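Local coordinates for hypothetical conserved protein (Geobacillus kaustophilus, PDB 2QYH) that is of unknown function but belongs to the haloacid dehalogenase-like hydrolases and may be a magnesium-binding phosphatase, at residues D[88-93]-D[165-170]. Sequence-based numbering, arbitrary orientation.
Sequences RALTEE and FRFVRW
Leu-90 reaches from helix 84-96 to two phenylalanines, Phe-165 and Phe-167, on strand 165-171, an outermost strand of the antiparallel five-stranded sheet. Helix and sheet belong to the smaller alpha/beta unit, which is consistent with the cap of a HAD-family hydrolase and is separate from the mainly parallel sheet, at one strand end of which a HAD-type DxDx(T/V) pattern probably lies. One methyl, Leu-90 CD1, makes both contacts. It meets the Phe-165 ring obliquely, Leu-90 CD1 lying 3.5 Å from Phe-165 CD2 and 3.6 Å from Phe-165 CE2. The two aromatic residues stand two apart on the strand, and both point their CB toward the helix. In each, CG is anti to the carbonyl carbon, so both rings leave the strand on the helix side, but with different second torsions (chi2 -39° and 77°) they are turned differently against the methyl. The backbones stay well apart, and no hydrogen bond links the two segments. Val-177 of the adjacent strand 174-179 touches all three side chains, joining the helix to a second strand. Phe-165 also packs on Val-87 and Lys-86, about one turn earlier in the helix. Phe-167 meets the methyl at a slant too, its CZ and CE2 lying 3.9 and 4.0 Å from Leu-90 CD1.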
ATOM      1  N   ARG D  88      16.235  23.059 -10.577  1.00 53.08           N
ATOM      2  CA  ARG D  88      15.825  24.446 -10.376  1.00 53.08           C
ATOM      3  C   ARG D  88      15.531  25.155 -11.701  1.00 53.08           C
ATOM      4  O   ARG D  88      14.513  25.835 -11.826  1.00 53.08           O
ATOM      5  CB  ARG D  88      16.903  25.218  -9.619  1.00 55.42           C
ATOM      6  CG  ARG D  88      16.481  26.624  -9.255  1.00 55.42           C
ATOM      7  CD  ARG D  88      17.578  27.385  -8.532  1.00 57.42           C
ATOM      8  NE  ARG D  88      18.087  26.656  -7.374  1.00 59.42           N
ATOM      9  CZ  ARG D  88      19.247  26.006  -7.354  1.00 60.42           C
ATOM     10  NH1 ARG D  88      20.022  25.996  -8.436  1.00 60.42           N
ATOM     11  NH2 ARG D  88      19.636  25.363  -6.256  1.00 60.42           N
ATOM     12  N   ALA D  89      16.417  24.996 -12.682  1.00 50.18           N
ATOM     13  CA  ALA D  89      16.232  25.620 -13.995  1.00 50.18           C
ATOM     14  C   ALA D  89      14.951  25.133 -14.670  1.00 51.18           C
ATOM     15  O   ALA D  89      14.156  25.934 -15.167  1.00 51.18           O
ATOM     16  CB  ALA D  89      17.438  25.325 -14.901  1.00 20.63           C
ATOM     17  N   LEU D  90      14.763  23.815 -14.689  1.00 47.37           N
ATOM     18  CA  LEU D  90      13.586  23.209 -15.300  1.00 47.37           C
ATOM     19  C   LEU D  90      12.308  23.748 -14.658  1.00 48.37           C
ATOM     20  O   LEU D  90      11.327  24.015 -15.347  1.00 47.37           O
ATOM     21  CB  LEU D  90      13.633  21.687 -15.137  1.00 63.19           C
ATOM     22  CG  LEU D  90      13.014  20.835 -16.252  1.00 63.19           C
ATOM     23  CD1 LEU D  90      13.006  19.380 -15.824  1.00 63.19           C
ATOM     24  CD2 LEU D  90      11.603  21.295 -16.560  1.00 63.19           C
ATOM     25  N   THR D  91      12.326  23.903 -13.338  1.00 49.50           N
ATOM     26  CA  THR D  91      11.161  24.400 -12.615  1.00 50.50           C
ATOM     27  C   THR D  91      10.846  25.843 -13.004  1.00 51.50           C
ATOM     28  O   THR D  91       9.694  26.188 -13.295  1.00 50.50           O
ATOM     29  CB  THR D  91      11.378  24.333 -11.083  1.00 58.30           C
ATOM     30  OG1 THR D  91      11.774  23.009 -10.713  1.00 59.30           O
ATOM     31  CG2 THR D  91      10.090  24.679 -10.347  1.00 58.30           C
ATOM     32  N   GLU D  92      11.873  26.687 -13.012  1.00 50.87           N
ATOM     33  CA  GLU D  92      11.680  28.086 -13.361  1.00 51.87           C
ATOM     34  C   GLU D  92      11.225  28.239 -14.801  1.00 51.87           C
ATOM     35  O   GLU D  92      10.237  28.921 -15.070  1.00 51.87           O
ATOM     36  CB  GLU D  92      12.962  28.877 -13.107  1.00 87.02           C
ATOM     37  CG  GLU D  92      13.148  29.233 -11.638  1.00 89.02           C
ATOM     38  CD  GLU D  92      14.541  29.741 -11.320  1.00 92.02           C
ATOM     39  OE1 GLU D  92      15.040  30.617 -12.059  1.00 93.02           O
ATOM     40  OE2 GLU D  92      15.132  29.270 -10.324  1.00 93.02           O
ATOM     41  N   GLU D  93      11.929  27.594 -15.723  1.00 58.01           N
ATOM     42  CA  GLU D  93      11.559  27.683 -17.129  1.00 58.01           C
ATOM     43  C   GLU D  93      10.134  27.170 -17.353  1.00 59.01           C
ATOM     44  O   GLU D  93       9.335  27.817 -18.032  1.00 59.01           O
ATOM     45  CB  GLU D  93      12.552  26.901 -18.000  1.00 61.32           C
ATOM     46  CG  GLU D  93      12.209  26.923 -19.488  1.00 61.32           C
ATOM     47  CD  GLU D  93      13.308  26.348 -20.367  1.00 62.32           C
ATOM     48  OE1 GLU D  93      13.028  26.054 -21.551  1.00 62.32           O
ATOM     49  OE2 GLU D  93      14.450  26.197 -19.882  1.00 61.32           O
ATOM     50  N   PHE D 165      18.341  15.495 -18.701  1.00 40.40           N
ATOM     51  CA  PHE D 165      17.163  14.780 -18.227  1.00 38.40           C
ATOM     52  C   PHE D 165      16.573  14.002 -19.398  1.00 38.40           C
ATOM     53  O   PHE D 165      16.905  14.262 -20.553  1.00 39.40           O
ATOM     54  CB  PHE D 165      16.093  15.740 -17.705  1.00 36.58           C
ATOM     55  CG  PHE D 165      16.471  16.464 -16.453  1.00 35.58           C
ATOM     56  CD1 PHE D 165      17.169  15.817 -15.439  1.00 34.58           C
ATOM     57  CD2 PHE D 165      16.086  17.787 -16.261  1.00 33.58           C
ATOM     58  CE1 PHE D 165      17.477  16.476 -14.249  1.00 34.58           C
ATOM     59  CE2 PHE D 165      16.386  18.451 -15.081  1.00 33.58           C
ATOM     60  CZ  PHE D 165      17.085  17.791 -14.070  1.00 34.58           C
ATOM     61  N   ARG D 166      15.710  13.040 -19.093  1.00 43.05           N
ATOM     62  CA  ARG D 166      15.041  12.258 -20.122  1.00 42.05           C
ATOM     63  C   ARG D 166      13.549  12.347 -19.839  1.00 42.05           C
ATOM     64  O   ARG D 166      13.090  11.941 -18.773  1.00 43.05           O
ATOM     65  CB  ARG D 166      15.481  10.799 -20.084  1.00 38.11           C
ATOM     66  CG  ARG D 166      14.637   9.874 -20.960  1.00 37.11           C
ATOM     67  CD  ARG D 166      14.897  10.036 -22.457  1.00 35.11           C
ATOM     68  NE  ARG D 166      16.315   9.887 -22.770  1.00 36.11           N
ATOM     69  CZ  ARG D 166      17.153  10.908 -22.929  1.00 35.11           C
ATOM     70  NH1 ARG D 166      16.707  12.153 -22.819  1.00 32.11           N
ATOM     71  NH2 ARG D 166      18.442  10.683 -23.153  1.00 35.11           N
ATOM     72  N   PHE D 167      12.796  12.897 -20.782  1.00 45.41           N
ATOM     73  CA  PHE D 167      11.361  13.031 -20.609  1.00 45.41           C
ATOM     74  C   PHE D 167      10.643  11.856 -21.272  1.00 45.41           C
ATOM     75  O   PHE D 167      10.722  11.674 -22.487  1.00 45.41           O
ATOM     76  CB  PHE D 167      10.892  14.367 -21.199  1.00 36.14           C
ATOM     77  CG  PHE D 167      11.577  15.565 -20.594  1.00 36.14           C
ATOM     78  CD1 PHE D 167      12.871  15.906 -20.968  1.00 33.14           C
ATOM     79  CD2 PHE D 167      10.949  16.319 -19.601  1.00 34.14           C
ATOM     80  CE1 PHE D 167      13.529  16.975 -20.360  1.00 34.14           C
ATOM     81  CE2 PHE D 167      11.602  17.390 -18.987  1.00 34.14           C
ATOM     82  CZ  PHE D 167      12.891  17.717 -19.364  1.00 35.14           C
ATOM     83  N   VAL D 168       9.963  11.053 -20.459  1.00 35.68           N
ATOM     84  CA  VAL D 168       9.232   9.886 -20.943  1.00 35.68           C
ATOM     85  C   VAL D 168       7.758  10.066 -20.600  1.00 36.68           C
ATOM     86  O   VAL D 168       7.375  10.041 -19.427  1.00 37.68           O
ATOM     87  CB  VAL D 168       9.751   8.591 -20.279  1.00 33.65           C
ATOM     88  CG1 VAL D 168       9.044   7.372 -20.862  1.00 33.65           C
ATOM     89  CG2 VAL D 168      11.258   8.483 -20.466  1.00 33.65           C
ATOM     90  N   ARG D 169       6.933  10.239 -21.627  1.00 37.96           N
ATOM     91  CA  ARG D 169       5.507  10.466 -21.440  1.00 38.96           C
ATOM     92  C   ARG D 169       4.728   9.208 -21.069  1.00 38.96           C
ATOM     93  O   ARG D 169       4.982   8.122 -21.593  1.00 38.96           O
ATOM     94  CB  ARG D 169       4.929  11.105 -22.712  1.00 44.08           C
ATOM     95  CG  ARG D 169       3.480  11.576 -22.601  1.00 44.08           C
ATOM     96  CD  ARG D 169       3.132  12.564 -23.715  1.00 43.08           C
ATOM     97  NE  ARG D 169       3.842  13.834 -23.560  1.00 42.08           N
ATOM     98  CZ  ARG D 169       3.508  14.783 -22.691  1.00 41.08           C
ATOM     99  NH1 ARG D 169       2.463  14.621 -21.892  1.00 40.08           N
ATOM    100  NH2 ARG D 169       4.227  15.895 -22.611  1.00 40.08           N
ATOM    101  N   TRP D 170       3.776   9.368 -20.153  1.00 42.76           N
ATOM    102  CA  TRP D 170       2.940   8.261 -19.697  1.00 42.76           C
ATOM    103  C   TRP D 170       1.474   8.686 -19.618  1.00 43.76           C
ATOM    104  O   TRP D 170       0.595   7.859 -19.373  1.00 43.76           O
ATOM    105  CB  TRP D 170       3.391   7.780 -18.312  1.00 35.20           C
ATOM    106  CG  TRP D 170       3.356   8.865 -17.286  1.00 34.20           C
ATOM    107  CD1 TRP D 170       4.307   9.819 -17.073  1.00 33.20           C
ATOM    108  CD2 TRP D 170       2.283   9.152 -16.377  1.00 33.20           C
ATOM    109  NE1 TRP D 170       3.896  10.689 -16.087  1.00 32.20           N
ATOM    110  CE2 TRP D 170       2.663  10.306 -15.645  1.00 33.20           C
ATOM    111  CE3 TRP D 170       1.049   8.555 -16.109  1.00 33.20           C
ATOM    112  CZ2 TRP D 170       1.841  10.868 -14.659  1.00 33.20           C
ATOM    113  CZ3 TRP D 170       0.236   9.116 -15.130  1.00 33.20           C
ATOM    114  CH2 TRP D 170       0.638  10.262 -14.418  1.00 33.20           C
TER